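Local coordinates for protein 16S rRNA (adenine(1408)-N(1))-methyltransferase (Escherichia coli, PDB 3MTE) that methylates the N1 position of adenine 1408 in the 16S rRNA of assembled 30S subunits, using S-adenosylmethionine, and so confers resistance to aminoglycosides, at residues 127-132 with 217-222; 140-145 with 159-164; 133-138 with 179-184. One frame throughout, in Å; residues are numbered along the deposited sequence.

Contact 1: 127-132 with 217-222; sequences NVADLA and GHVSKH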
ATOM      1  N   ASN A 127      -3.771  -8.614  -9.912  1.00 23.28           N
ATOM      2  CA  ASN A 127      -3.236  -9.443  -8.834  1.00 27.21           C
ATOM      3  C   ASN A 127      -3.347  -8.743  -7.485  1.00 23.43           C
ATOM      4  O   ASN A 127      -3.593  -9.380  -6.464  1.00 25.17           O
ATOM      5  CB  ASN A 127      -1.808  -9.895  -9.145  1.00 32.76           C
ATOM      6  CG  ASN A 127      -1.758 -10.853 -10.325  1.00 33.56           C
ATOM      7  OD1 ASN A 127      -2.744 -11.521 -10.629  1.00 49.08           O
ATOM      8  ND2 ASN A 127      -0.622 -10.913 -11.000  1.00 37.46           N
ATOM      9  N   VAL A 128      -3.208  -7.418  -7.492  1.00 20.11           N
ATOM     10  CA  VAL A 128      -3.449  -6.622  -6.293  1.00 20.69           C
ATOM     11  C   VAL A 128      -4.922  -6.698  -5.864  1.00 23.83           C
ATOM     12  O   VAL A 128      -5.225  -6.875  -4.679  1.00 22.86           O
ATOM     13  CB  VAL A 128      -3.008  -5.146  -6.498  1.00 26.32           C
ATOM     14  CG1 VAL A 128      -3.436  -4.280  -5.319  1.00 23.95           C
ATOM     15  CG2 VAL A 128      -1.504  -5.072  -6.692  1.00 23.50           C
ATOM     16  N   ALA A 129      -5.839  -6.574  -6.826  1.00 20.64           N
ATOM     17  CA  ALA A 129      -7.266  -6.662  -6.527  1.00 23.66           C
ATOM     18  C   ALA A 129      -7.607  -8.043  -5.951  1.00 27.87           C
ATOM     19  O   ALA A 129      -8.506  -8.175  -5.125  1.00 26.51           O
ATOM     20  CB  ALA A 129      -8.113  -6.378  -7.773  1.00 23.71           C
ATOM     21  N   ASP A 130      -6.881  -9.066  -6.393  1.00 24.59           N
ATOM     22  CA  ASP A 130      -7.106 -10.430  -5.909  1.00 26.67           C
ATOM     23  C   ASP A 130      -6.860 -10.569  -4.411  1.00 28.92           C
ATOM     24  O   ASP A 130      -7.345 -11.514  -3.787  1.00 30.55           O
ATOM     25  CB  ASP A 130      -6.225 -11.428  -6.661  1.00 28.40           C
ATOM     26  CG  ASP A 130      -6.835 -11.870  -7.971  1.00 42.55           C
ATOM     27  OD1 ASP A 130      -8.035 -11.592  -8.187  1.00 42.75           O
ATOM     28  OD2 ASP A 130      -6.120 -12.501  -8.780  1.00 49.22           O
ATOM     29  N   LEU A 131      -6.108  -9.636  -3.837  1.00 21.55           N
ATOM     30  CA  LEU A 131      -5.815  -9.668  -2.399  1.00 28.19           C
ATOM     31  C   LEU A 131      -7.024  -9.261  -1.575  1.00 30.48           C
ATOM     32  O   LEU A 131      -7.069  -9.479  -0.363  1.00 24.52           O
ATOM     33  CB  LEU A 131      -4.690  -8.697  -2.054  1.00 23.58           C
ATOM     34  CG  LEU A 131      -3.341  -8.823  -2.754  1.00 25.38           C
ATOM     35  CD1 LEU A 131      -2.443  -7.677  -2.300  1.00 29.86           C
ATOM     36  CD2 LEU A 131      -2.707 -10.174  -2.457  1.00 31.17           C
ATOM     37  N   ALA A 132      -7.987  -8.621  -2.228  1.00 25.67           N
ATOM     38  CA  ALA A 132      -9.078  -8.005  -1.504  1.00 22.63           C
ATOM     39  C   ALA A 132     -10.367  -8.786  -1.608  1.00 24.51           C
ATOM     40  O   ALA A 132     -10.606  -9.502  -2.583  1.00 27.84           O
ATOM     41  CB  ALA A 132      -9.289  -6.558  -1.988  1.00 23.12           C
ATOM     42  N   GLY A 217     -11.862   4.069  -4.013  1.00 20.67           N
ATOM     43  CA  GLY A 217     -13.134   3.484  -4.380  1.00 20.66           C
ATOM     44  C   GLY A 217     -13.222   2.108  -3.770  1.00 21.32           C
ATOM     45  O   GLY A 217     -12.701   1.873  -2.675  1.00 20.25           O
ATOM     46  N   HIS A 218     -13.873   1.196  -4.476  1.00 21.25           N
ATOM     47  CA  HIS A 218     -14.010  -0.163  -3.967  1.00 21.49           C
ATOM     48  C   HIS A 218     -13.590  -1.188  -4.998  1.00 28.47           C
ATOM     49  O   HIS A 218     -13.645  -0.937  -6.197  1.00 23.80           O
ATOM     50  CB  HIS A 218     -15.449  -0.413  -3.513  1.00 23.49           C
ATOM     51  CG  HIS A 218     -15.827   0.384  -2.306  1.00 34.74           C
ATOM     52  ND1 HIS A 218     -16.272   1.688  -2.386  1.00 37.13           N
ATOM     53  CD2 HIS A 218     -15.779   0.082  -0.987  1.00 36.98           C
ATOM     54  CE1 HIS A 218     -16.504   2.143  -1.168  1.00 42.25           C
ATOM     55  NE2 HIS A 218     -16.212   1.189  -0.301  1.00 42.99           N
ATOM     56  N   VAL A 219     -13.179  -2.353  -4.519  1.00 25.95           N
ATOM     57  CA  VAL A 219     -12.717  -3.403  -5.402  1.00 28.79           C
ATOM     58  C   VAL A 219     -13.952  -4.076  -5.999  1.00 35.40           C
ATOM     59  O   VAL A 219     -14.829  -4.541  -5.273  1.00 36.30           O
ATOM     60  CB  VAL A 219     -11.826  -4.419  -4.648  1.00 26.44           C
ATOM     61  CG1 VAL A 219     -11.500  -5.604  -5.539  1.00 32.37           C
ATOM     62  CG2 VAL A 219     -10.537  -3.740  -4.157  1.00 21.21           C
ATOM     63  N   SER A 220     -14.028  -4.096  -7.324  1.00 32.24           N
ATOM     64  CA  SER A 220     -15.228  -4.568  -8.001  1.00 41.67           C
ATOM     65  C   SER A 220     -15.017  -5.922  -8.663  1.00 47.45           C
ATOM     66  O   SER A 220     -15.973  -6.569  -9.080  1.00 59.48           O
ATOM     67  CB  SER A 220     -15.667  -3.553  -9.056  1.00 42.48           C
ATOM     68  OG  SER A 220     -14.627  -3.326  -9.998  1.00 39.31           O
ATOM     69  N   LYS A 221     -13.761  -6.343  -8.758  1.00 46.46           N
ATOM     70  CA  LYS A 221     -13.409  -7.548  -9.501  1.00 53.24           C
ATOM     71  C   LYS A 221     -14.212  -8.780  -9.076  1.00 60.23           C
ATOM     72  O   LYS A 221     -14.388  -9.713  -9.865  1.00 61.50           O
ATOM     73  CB  LYS A 221     -11.909  -7.830  -9.380  1.00 50.41           C
ATOM     74  CG  LYS A 221     -11.418  -8.940 -10.290  1.00 53.19           C
ATOM     75  CD  LYS A 221      -9.919  -9.156 -10.173  1.00 52.38           C
ATOM     76  CE  LYS A 221      -9.497 -10.338 -11.035  1.00 57.47           C
ATOM     77  NZ  LYS A 221      -8.103 -10.771 -10.770  1.00 57.20           N
ATOM     78  N   HIS A 222     -14.704  -8.776  -7.839  1.00 62.94           N
ATOM     79  CA  HIS A 222     -15.342  -9.964  -7.274  1.00 69.30           C
ATOM     80  C   HIS A 222     -16.866  -9.855  -7.174  1.00 75.09           C
ATOM     81  O   HIS A 222     -17.424  -8.758  -7.130  1.00 79.23           O
ATOM     82  CB  HIS A 222     -14.741 -10.283  -5.903  1.00 64.84           C
ATOM     83  CG  HIS A 222     -13.248 -10.169  -5.860  1.00 61.11           C
ATOM     84  ND1 HIS A 222     -12.415 -11.013  -6.564  1.00 59.90           N
ATOM     85  CD2 HIS A 222     -12.438  -9.313  -5.191  1.00 52.93           C
ATOM     86  CE1 HIS A 222     -11.158 -10.679  -6.334  1.00 56.51           C
ATOM     87  NE2 HIS A 222     -11.143  -9.653  -5.504  1.00 50.99           N
TER
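K221 leaves its backbone with CG opposite the backbone N (chi1 -171°) and stays extended to its end, which carries NZ across to the carboxylate of D130. The acid meets it with CG turned away from its own carbonyl carbon, bringing OD1 to 2.7 Å from K221 NZ in a salt bridge. K221 NZ meets D130 OD1 from above the carboxylate plane, 41° out of it, and the two side chains run obliquely to one another. K221 NZ has a second partner in S126 OG, one helical turn before D130, so the ammonium is tied to S126 within helix 122-129 and to D130 in the type I turn A129-A132.

The second polar link comes from H222, the last residue of the chain. Its NE2 donates to A129 O at 3.0 Å with an N-H...O angle of 161°, and the acceptor lies close to the ring plane. A129 O also accepts from A132 N, the closing bond of the turn; the two donors arrive from opposite faces of the carbonyl plane. The imidazole is poorly ordered, so its exact orientation is less certain than that of K221.

Beside these polar bonds V219 divides its methyls between the two alanines that begin and end the turn: CG1 lies 4.1 Å from A129 CB, and CG2 lies 3.8 Å from A132 CB. The aliphatic part of K221 continues this apolar strip, its CD resting against A129 CB. F180 of strand 180-188 touches both A129 and V219, placing the contact at the end of strand 212-219, in the seven-stranded sheet of the Rossmann-like methyltransferase fold.

The chemistry implies a carboxyl-terminal tail fastened mainly by K221, through D130 and S126, with a less certain bond from H222; the lysine charge probably favours an ionised D130.

Contact 2: 140-145 with 159-164; sequences FVTTYS and PLLSKA
Y144 OH accepts the backbone N-H of L161 at 2.8 Å from L161 N, and the N-H...O angle of 168° makes the bond nearly straight. The phenol oxygen also sits against the backbone before this amide, with Y144 OH 3.3 Å from L160 CA, while CD2 of L160 packs beside it.

L161 then doubles back along the tyrosine. A chi1 of -78° places L161 CG on the side of its backbone N, which lays CB near CZ at the phenol end and sets CD1 over the middle of one ring face. This CH-pi contact is 4.0 Å from L161 CD1 to the Y144 ring centroid and only 7° off the normal. The same methyl presses on the main chain of T143, 3.6 Å from L161 CD1 to T143 C.

The pairing joins the chain running out of strand 136-142, an interior strand of the Rossmann-like methyltransferase sheet, to the loop entering helix 163-167, where S162 is the N-cap and its OG bonds Y165 N. The other leucine methyl, L161 CD2, approaches T142 OG1 to 3.9 Å. F166 touches both T142 and L161, and F213 of the adjacent strand 212-219 does likewise.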
ATOM      1  N   PHE A 140      -5.228   4.789  -3.653  1.00 13.71           N
ATOM      2  CA  PHE A 140      -3.886   4.915  -4.188  1.00 12.44           C
ATOM      3  C   PHE A 140      -3.534   6.397  -4.061  1.00 17.22           C
ATOM      4  O   PHE A 140      -4.284   7.256  -4.541  1.00 18.02           O
ATOM      5  CB  PHE A 140      -3.847   4.559  -5.678  1.00 16.61           C
ATOM      6  CG  PHE A 140      -4.364   3.167  -6.014  1.00 20.23           C
ATOM      7  CD1 PHE A 140      -4.257   2.118  -5.097  1.00 17.24           C
ATOM      8  CD2 PHE A 140      -4.912   2.912  -7.264  1.00 22.04           C
ATOM      9  CE1 PHE A 140      -4.720   0.836  -5.422  1.00 20.04           C
ATOM     10  CE2 PHE A 140      -5.384   1.638  -7.600  1.00 21.43           C
ATOM     11  CZ  PHE A 140      -5.275   0.600  -6.683  1.00 23.70           C
ATOM     12  N   VAL A 141      -2.426   6.709  -3.403  1.00 14.54           N
ATOM     13  CA  VAL A 141      -2.015   8.115  -3.275  1.00 14.63           C
ATOM     14  C   VAL A 141      -0.685   8.295  -3.997  1.00 16.08           C
ATOM     15  O   VAL A 141       0.290   7.640  -3.654  1.00 18.32           O
ATOM     16  CB  VAL A 141      -1.898   8.531  -1.802  1.00 16.16           C
ATOM     17  CG1 VAL A 141      -1.434   9.968  -1.687  1.00 16.82           C
ATOM     18  CG2 VAL A 141      -3.263   8.357  -1.091  1.00 16.37           C
ATOM     19  N   THR A 142      -0.656   9.157  -5.017  1.00 14.42           N
ATOM     20  CA  THR A 142       0.513   9.234  -5.888  1.00 16.09           C
ATOM     21  C   THR A 142       1.051  10.651  -6.030  1.00 15.09           C
ATOM     22  O   THR A 142       0.308  11.618  -5.882  1.00 17.75           O
ATOM     23  CB  THR A 142       0.181   8.731  -7.305  1.00 21.10           C
ATOM     24  OG1 THR A 142      -0.919   9.481  -7.816  1.00 17.91           O
ATOM     25  CG2 THR A 142      -0.198   7.230  -7.278  1.00 17.43           C
ATOM     26  N   THR A 143       2.347  10.730  -6.331  1.00 13.85           N
ATOM     27  CA  THR A 143       3.050  11.971  -6.632  1.00 15.75           C
ATOM     28  C   THR A 143       4.395  11.552  -7.256  1.00 17.19           C
ATOM     29  O   THR A 143       4.831  10.403  -7.086  1.00 18.06           O
ATOM     30  CB  THR A 143       3.286  12.791  -5.346  1.00 18.52           C
ATOM     31  OG1 THR A 143       3.794  14.092  -5.686  1.00 18.66           O
ATOM     32  CG2 THR A 143       4.287  12.085  -4.430  1.00 18.62           C
ATOM     33  N   TYR A 144       5.053  12.441  -7.994  1.00 18.55           N
ATOM     34  CA  TYR A 144       6.402  12.136  -8.463  1.00 17.96           C
ATOM     35  C   TYR A 144       7.352  12.265  -7.288  1.00 17.03           C
ATOM     36  O   TYR A 144       7.246  13.209  -6.514  1.00 20.19           O
ATOM     37  CB  TYR A 144       6.838  13.096  -9.576  1.00 21.12           C
ATOM     38  CG  TYR A 144       6.033  12.994 -10.847  1.00 22.25           C
ATOM     39  CD1 TYR A 144       6.052  11.839 -11.617  1.00 23.06           C
ATOM     40  CD2 TYR A 144       5.279  14.077 -11.300  1.00 25.57           C
ATOM     41  CE1 TYR A 144       5.325  11.750 -12.796  1.00 26.81           C
ATOM     42  CE2 TYR A 144       4.559  13.998 -12.478  1.00 27.75           C
ATOM     43  CZ  TYR A 144       4.582  12.833 -13.220  1.00 32.81           C
ATOM     44  OH  TYR A 144       3.859  12.757 -14.390  1.00 40.69           O
ATOM     45  N   SER A 145       8.270  11.311  -7.136  1.00 15.57           N
ATOM     46  CA  SER A 145       9.213  11.332  -6.017  1.00 19.13           C
ATOM     47  C   SER A 145      10.214  12.477  -6.126  1.00 20.61           C
ATOM     48  O   SER A 145      10.621  13.052  -5.119  1.00 21.99           O
ATOM     49  CB  SER A 145       9.988  10.013  -5.940  1.00 23.57           C
ATOM     50  OG  SER A 145       9.106   8.923  -5.741  1.00 19.79           O
ATOM     51  N   PRO A 159       1.625   8.199 -18.862  1.00 39.05           N
ATOM     52  CA  PRO A 159       0.740   9.354 -18.672  1.00 36.99           C
ATOM     53  C   PRO A 159       1.259  10.276 -17.572  1.00 33.82           C
ATOM     54  O   PRO A 159       1.852   9.800 -16.606  1.00 38.64           O
ATOM     55  CB  PRO A 159      -0.585   8.715 -18.239  1.00 41.74           C
ATOM     56  CG  PRO A 159      -0.502   7.289 -18.699  1.00 47.02           C
ATOM     57  CD  PRO A 159       0.942   6.921 -18.593  1.00 44.64           C
ATOM     58  N   LEU A 160       1.030  11.578 -17.709  1.00 30.88           N
ATOM     59  CA  LEU A 160       1.468  12.536 -16.699  1.00 31.82           C
ATOM     60  C   LEU A 160       0.501  12.576 -15.518  1.00 31.53           C
ATOM     61  O   LEU A 160      -0.716  12.572 -15.705  1.00 31.00           O
ATOM     62  CB  LEU A 160       1.610  13.933 -17.311  1.00 20.00           C
ATOM     63  CG  LEU A 160       2.694  14.096 -18.379  1.00 20.00           C
ATOM     64  CD1 LEU A 160       2.626  15.483 -19.002  1.00 20.00           C
ATOM     65  CD2 LEU A 160       4.072  13.834 -17.794  1.00 20.00           C
ATOM     66  N   LEU A 161       1.044  12.614 -14.304  1.00 33.02           N
ATOM     67  CA  LEU A 161       0.211  12.654 -13.099  1.00 28.05           C
ATOM     68  C   LEU A 161      -0.614  13.925 -13.031  1.00 30.73           C
ATOM     69  O   LEU A 161      -0.067  15.020 -12.889  1.00 31.83           O
ATOM     70  CB  LEU A 161       1.072  12.549 -11.833  1.00 28.77           C
ATOM     71  CG  LEU A 161       1.555  11.147 -11.503  1.00 27.82           C
ATOM     72  CD1 LEU A 161       2.303  11.127 -10.181  1.00 30.00           C
ATOM     73  CD2 LEU A 161       0.371  10.243 -11.414  1.00 32.72           C
ATOM     74  N   SER A 162      -1.934  13.786 -13.137  1.00 23.37           N
ATOM     75  CA  SER A 162      -2.823  14.923 -12.956  1.00 24.19           C
ATOM     76  C   SER A 162      -4.181  14.420 -12.512  1.00 25.45           C
ATOM     77  O   SER A 162      -4.512  13.242 -12.692  1.00 23.15           O
ATOM     78  CB  SER A 162      -2.959  15.741 -14.256  1.00 26.26           C
ATOM     79  OG  SER A 162      -3.774  15.063 -15.198  1.00 26.03           O
ATOM     80  N   LYS A 163      -4.964  15.307 -11.913  1.00 24.03           N
ATOM     81  CA  LYS A 163      -6.320  14.950 -11.546  1.00 21.83           C
ATOM     82  C   LYS A 163      -7.121  14.642 -12.797  1.00 22.77           C
ATOM     83  O   LYS A 163      -7.880  13.674 -12.821  1.00 24.16           O
ATOM     84  CB  LYS A 163      -6.985  16.066 -10.742  1.00 27.60           C
ATOM     85  CG  LYS A 163      -8.421  15.760 -10.402  1.00 28.54           C
ATOM     86  CD  LYS A 163      -8.989  16.705  -9.355  1.00 30.28           C
ATOM     87  CE  LYS A 163     -10.410  16.292  -9.010  1.00 33.67           C
ATOM     88  NZ  LYS A 163     -11.049  17.194  -8.012  1.00 42.93           N
ATOM     89  N   ALA A 164      -6.944  15.465 -13.838  1.00 22.70           N
ATOM     90  CA  ALA A 164      -7.641  15.271 -15.112  1.00 25.67           C
ATOM     91  C   ALA A 164      -7.415  13.868 -15.672  1.00 24.60           C
ATOM     92  O   ALA A 164      -8.345  13.211 -16.128  1.00 21.65           O
ATOM     93  CB  ALA A 164      -7.206  16.330 -16.135  1.00 31.30           C
TER

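Contact 3: 133-138 with 179-184; sequences KKEAHF and GFRIDD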
ATOM      1  N   LYS A 133     -11.205  -8.638  -0.589  1.00 25.39           N
ATOM      2  CA  LYS A 133     -12.523  -9.249  -0.611  1.00 27.99           C
ATOM      3  C   LYS A 133     -13.435  -8.391  -1.469  1.00 35.09           C
ATOM      4  O   LYS A 133     -13.151  -7.214  -1.711  1.00 28.64           O
ATOM      5  CB  LYS A 133     -13.075  -9.391   0.807  1.00 29.78           C
ATOM      6  CG  LYS A 133     -12.203 -10.276   1.694  1.00 34.82           C
ATOM      7  CD  LYS A 133     -12.911 -10.713   2.966  1.00 39.06           C
ATOM      8  CE  LYS A 133     -12.927  -9.615   3.999  1.00 35.17           C
ATOM      9  NZ  LYS A 133     -13.751  -9.998   5.191  1.00 32.71           N
ATOM     10  N   LYS A 134     -14.522  -8.991  -1.937  1.00 33.20           N
ATOM     11  CA  LYS A 134     -15.507  -8.279  -2.736  1.00 37.01           C
ATOM     12  C   LYS A 134     -15.888  -6.969  -2.055  1.00 35.66           C
ATOM     13  O   LYS A 134     -16.223  -6.950  -0.864  1.00 32.25           O
ATOM     14  CB  LYS A 134     -16.746  -9.155  -2.912  1.00 42.18           C
ATOM     15  CG  LYS A 134     -17.798  -8.587  -3.841  1.00 44.61           C
ATOM     16  CD  LYS A 134     -18.966  -9.560  -3.976  0.86 49.24           C
ATOM     17  CE  LYS A 134     -19.981  -9.071  -4.994  0.94 52.41           C
ATOM     18  NZ  LYS A 134     -21.011 -10.112  -5.277  0.75 56.23           N
ATOM     19  N   GLU A 135     -15.814  -5.880  -2.814  1.00 35.06           N
ATOM     20  CA  GLU A 135     -16.179  -4.542  -2.336  1.00 30.64           C
ATOM     21  C   GLU A 135     -15.262  -3.950  -1.263  1.00 30.44           C
ATOM     22  O   GLU A 135     -15.645  -3.001  -0.572  1.00 31.87           O
ATOM     23  CB  GLU A 135     -17.641  -4.497  -1.876  1.00 36.67           C
ATOM     24  CG  GLU A 135     -18.647  -4.592  -3.018  1.00 43.32           C
ATOM     25  CD  GLU A 135     -18.508  -3.448  -4.020  1.00 48.78           C
ATOM     26  OE1 GLU A 135     -18.375  -2.277  -3.588  1.00 42.82           O
ATOM     27  OE2 GLU A 135     -18.539  -3.723  -5.240  1.00 50.79           O
ATOM     28  N   ALA A 136     -14.049  -4.485  -1.140  1.00 27.42           N
ATOM     29  CA  ALA A 136     -13.049  -3.882  -0.260  1.00 23.77           C
ATOM     30  C   ALA A 136     -12.796  -2.442  -0.667  1.00 25.81           C
ATOM     31  O   ALA A 136     -12.848  -2.098  -1.853  1.00 26.59           O
ATOM     32  CB  ALA A 136     -11.742  -4.661  -0.308  1.00 20.76           C
ATOM     33  N   HIS A 137     -12.500  -1.596   0.311  1.00 22.42           N
ATOM     34  CA  HIS A 137     -12.086  -0.226   0.008  1.00 19.88           C
ATOM     35  C   HIS A 137     -10.662  -0.209  -0.551  1.00 20.23           C
ATOM     36  O   HIS A 137      -9.828  -1.030  -0.171  1.00 21.70           O
ATOM     37  CB  HIS A 137     -12.176   0.639   1.263  1.00 23.02           C
ATOM     38  CG  HIS A 137     -11.906   2.090   1.009  1.00 27.81           C
ATOM     39  ND1 HIS A 137     -10.679   2.670   1.244  1.00 32.50           N
ATOM     40  CD2 HIS A 137     -12.704   3.076   0.528  1.00 30.40           C
ATOM     41  CE1 HIS A 137     -10.729   3.951   0.917  1.00 34.05           C
ATOM     42  NE2 HIS A 137     -11.947   4.222   0.481  1.00 31.22           N
ATOM     43  N   PHE A 138     -10.371   0.721  -1.456  1.00 19.65           N
ATOM     44  CA  PHE A 138      -8.981   0.940  -1.864  1.00 18.34           C
ATOM     45  C   PHE A 138      -8.677   2.419  -1.941  1.00 17.12           C
ATOM     46  O   PHE A 138      -9.572   3.236  -2.167  1.00 17.95           O
ATOM     47  CB  PHE A 138      -8.647   0.259  -3.204  1.00 17.32           C
ATOM     48  CG  PHE A 138      -9.123   1.022  -4.419  1.00 15.36           C
ATOM     49  CD1 PHE A 138      -8.286   1.941  -5.058  1.00 18.66           C
ATOM     50  CD2 PHE A 138     -10.389   0.808  -4.934  1.00 18.20           C
ATOM     51  CE1 PHE A 138      -8.732   2.646  -6.186  1.00 19.27           C
ATOM     52  CE2 PHE A 138     -10.835   1.498  -6.067  1.00 16.26           C
ATOM     53  CZ  PHE A 138     -10.011   2.418  -6.683  1.00 16.94           C
ATOM     54  N   GLY A 179     -10.299  -4.526 -11.909  1.00 28.31           N
ATOM     55  CA  GLY A 179     -11.102  -4.842 -10.738  1.00 35.18           C
ATOM     56  C   GLY A 179     -11.225  -3.739  -9.700  1.00 34.86           C
ATOM     57  O   GLY A 179     -11.591  -3.996  -8.551  1.00 29.95           O
ATOM     58  N   PHE A 180     -10.919  -2.505 -10.094  1.00 24.24           N
ATOM     59  CA  PHE A 180     -11.091  -1.358  -9.204  1.00 23.87           C
ATOM     60  C   PHE A 180     -12.143  -0.374  -9.723  1.00 30.40           C
ATOM     61  O   PHE A 180     -12.045   0.111 -10.849  1.00 29.65           O
ATOM     62  CB  PHE A 180      -9.756  -0.628  -8.994  1.00 23.23           C
ATOM     63  CG  PHE A 180      -8.706  -1.467  -8.314  1.00 22.85           C
ATOM     64  CD1 PHE A 180      -8.612  -1.496  -6.931  1.00 22.22           C
ATOM     65  CD2 PHE A 180      -7.814  -2.229  -9.059  1.00 26.83           C
ATOM     66  CE1 PHE A 180      -7.649  -2.276  -6.303  1.00 22.73           C
ATOM     67  CE2 PHE A 180      -6.845  -3.004  -8.441  1.00 30.80           C
ATOM     68  CZ  PHE A 180      -6.764  -3.029  -7.059  1.00 30.47           C
ATOM     69  N   ARG A 181     -13.154  -0.091  -8.901  1.00 23.13           N
ATOM     70  CA  ARG A 181     -14.162   0.909  -9.240  0.54 26.60           C
ATOM     71  C   ARG A 181     -13.826   2.247  -8.587  1.00 25.04           C
ATOM     72  O   ARG A 181     -13.942   2.391  -7.374  1.00 26.21           O
ATOM     73  CB  ARG A 181     -15.550   0.446  -8.783  0.54 29.61           C
ATOM     74  CG  ARG A 181     -16.692   1.330  -9.282  0.54 33.29           C
ATOM     75  CD  ARG A 181     -18.014   1.022  -8.571  0.54 35.14           C
ATOM     76  NE  ARG A 181     -18.073   1.620  -7.240  0.54 33.29           N
ATOM     77  CZ  ARG A 181     -18.142   0.931  -6.105  0.54 33.97           C
ATOM     78  NH1 ARG A 181     -18.186  -0.393  -6.129  0.54 30.56           N
ATOM     79  NH2 ARG A 181     -18.185   1.569  -4.945  0.54 36.67           N
ATOM     80  N   ILE A 182     -13.413   3.232  -9.388  1.00 24.73           N
ATOM     81  CA  ILE A 182     -13.085   4.542  -8.840  1.00 22.42           C
ATOM     82  C   ILE A 182     -14.349   5.255  -8.361  1.00 28.12           C
ATOM     83  O   ILE A 182     -15.298   5.431  -9.126  1.00 27.34           O
ATOM     84  CB  ILE A 182     -12.377   5.428  -9.889  1.00 23.77           C
ATOM     85  CG1 ILE A 182     -11.031   4.813 -10.272  1.00 22.84           C
ATOM     86  CG2 ILE A 182     -12.194   6.857  -9.360  1.00 27.26           C
ATOM     87  CD1 ILE A 182     -10.288   5.592 -11.346  1.00 27.36           C
ATOM     88  N   ASP A 183     -14.352   5.666  -7.097  1.00 27.24           N
ATOM     89  CA  ASP A 183     -15.471   6.410  -6.517  1.00 30.07           C
ATOM     90  C   ASP A 183     -15.143   7.883  -6.416  1.00 26.07           C
ATOM     91  O   ASP A 183     -16.031   8.737  -6.496  1.00 26.91           O
ATOM     92  CB  ASP A 183     -15.773   5.921  -5.102  1.00 31.04           C
ATOM     93  CG  ASP A 183     -16.519   4.618  -5.078  1.00 36.35           C
ATOM     94  OD1 ASP A 183     -17.044   4.190  -6.133  1.00 36.92           O
ATOM     95  OD2 ASP A 183     -16.576   4.025  -3.986  1.00 33.91           O
ATOM     96  N   ASP A 184     -13.860   8.181  -6.229  1.00 23.02           N
ATOM     97  CA  ASP A 184     -13.440   9.556  -5.960  1.00 26.55           C
ATOM     98  C   ASP A 184     -12.018   9.799  -6.455  1.00 22.21           C
ATOM     99  O   ASP A 184     -11.178   8.896  -6.404  1.00 19.38           O
ATOM    100  CB  ASP A 184     -13.503   9.792  -4.446  1.00 32.30           C
ATOM    101  CG  ASP A 184     -13.266  11.231  -4.061  1.00 45.04           C
ATOM    102  OD1 ASP A 184     -12.316  11.481  -3.293  0.42 45.90           O
ATOM    103  OD2 ASP A 184     -14.027  12.114  -4.517  1.00 53.80           O
TER
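The F138 ring receives the edge of F180 on one face: F180 CD1 stands 3.5 Å from F138 CD2, displaced toward the rim of the ring. The centroids are 4.9 Å apart and the planes stand at 72°, an edge-to-face pair. F180 CB adds an off-centre CH-pi contact to the F138 ring, and the backbone of R181 lies at that ring's edge, with R181 O 3.5 Å from F138 CE2. F138 reaches this place because its CG sits between the backbone N and the carbonyl carbon. Around the pair, F140 meets both rings, and L125, V128 and A129 of helix 122-129 pack on F180.

Strands 136-142 and 180-188 are not neighbours in the seven-stranded sheet. Strand 212-219 runs between them, antiparallel to both, in the strand order 3-2-1-4-5-7-6 of class I methyltransferases. The aromatic pair therefore spans an intervening strand, and the axes of segments 136-138 and 180-184 come no nearer than 8.6 Å.

On the more exposed side, E135 and R181 make a second flat pair, whose carboxylate and guanidinium planes are only 6° apart. R181 NH1 donates to the syn lone pair of E135 OE1 at 3.2 Å, with an N-H...O angle of 172°. R181 also turns NE to D183 OD1, at 3.0 Å, and NH2 makes weak bonds to both D183 oxygens. One guanidinium thus bridges two acids, and D183 OD2 has a further partner in H218 ND1. R181 was modelled in two conformers, so this network describes one of them.

Overall arrangement
Contacts 1 and 3 are close neighbours, their centres about 6 Å apart, and they touch through probable backbone hydrogen bonds: V219 N to A136 O, 2.7 Å, and S220 N to G179 O, 2.7 Å. Contact 2 reaches the same sheet through strand 136-142, its centre about 19 Å from that of contact 3 and about 21 Å from that of contact 1. Strand 136-142 serves both contacts 2 and 3, and F140 CZ meets F180 CE1 at 3.7 Å. Contact 2 approaches the cofactor site more closely than contact 3: the T143 side chain is about 8 Å from bound S-adenosylmethionine, whereas that of F180 in contact 3 is about 13 Å away.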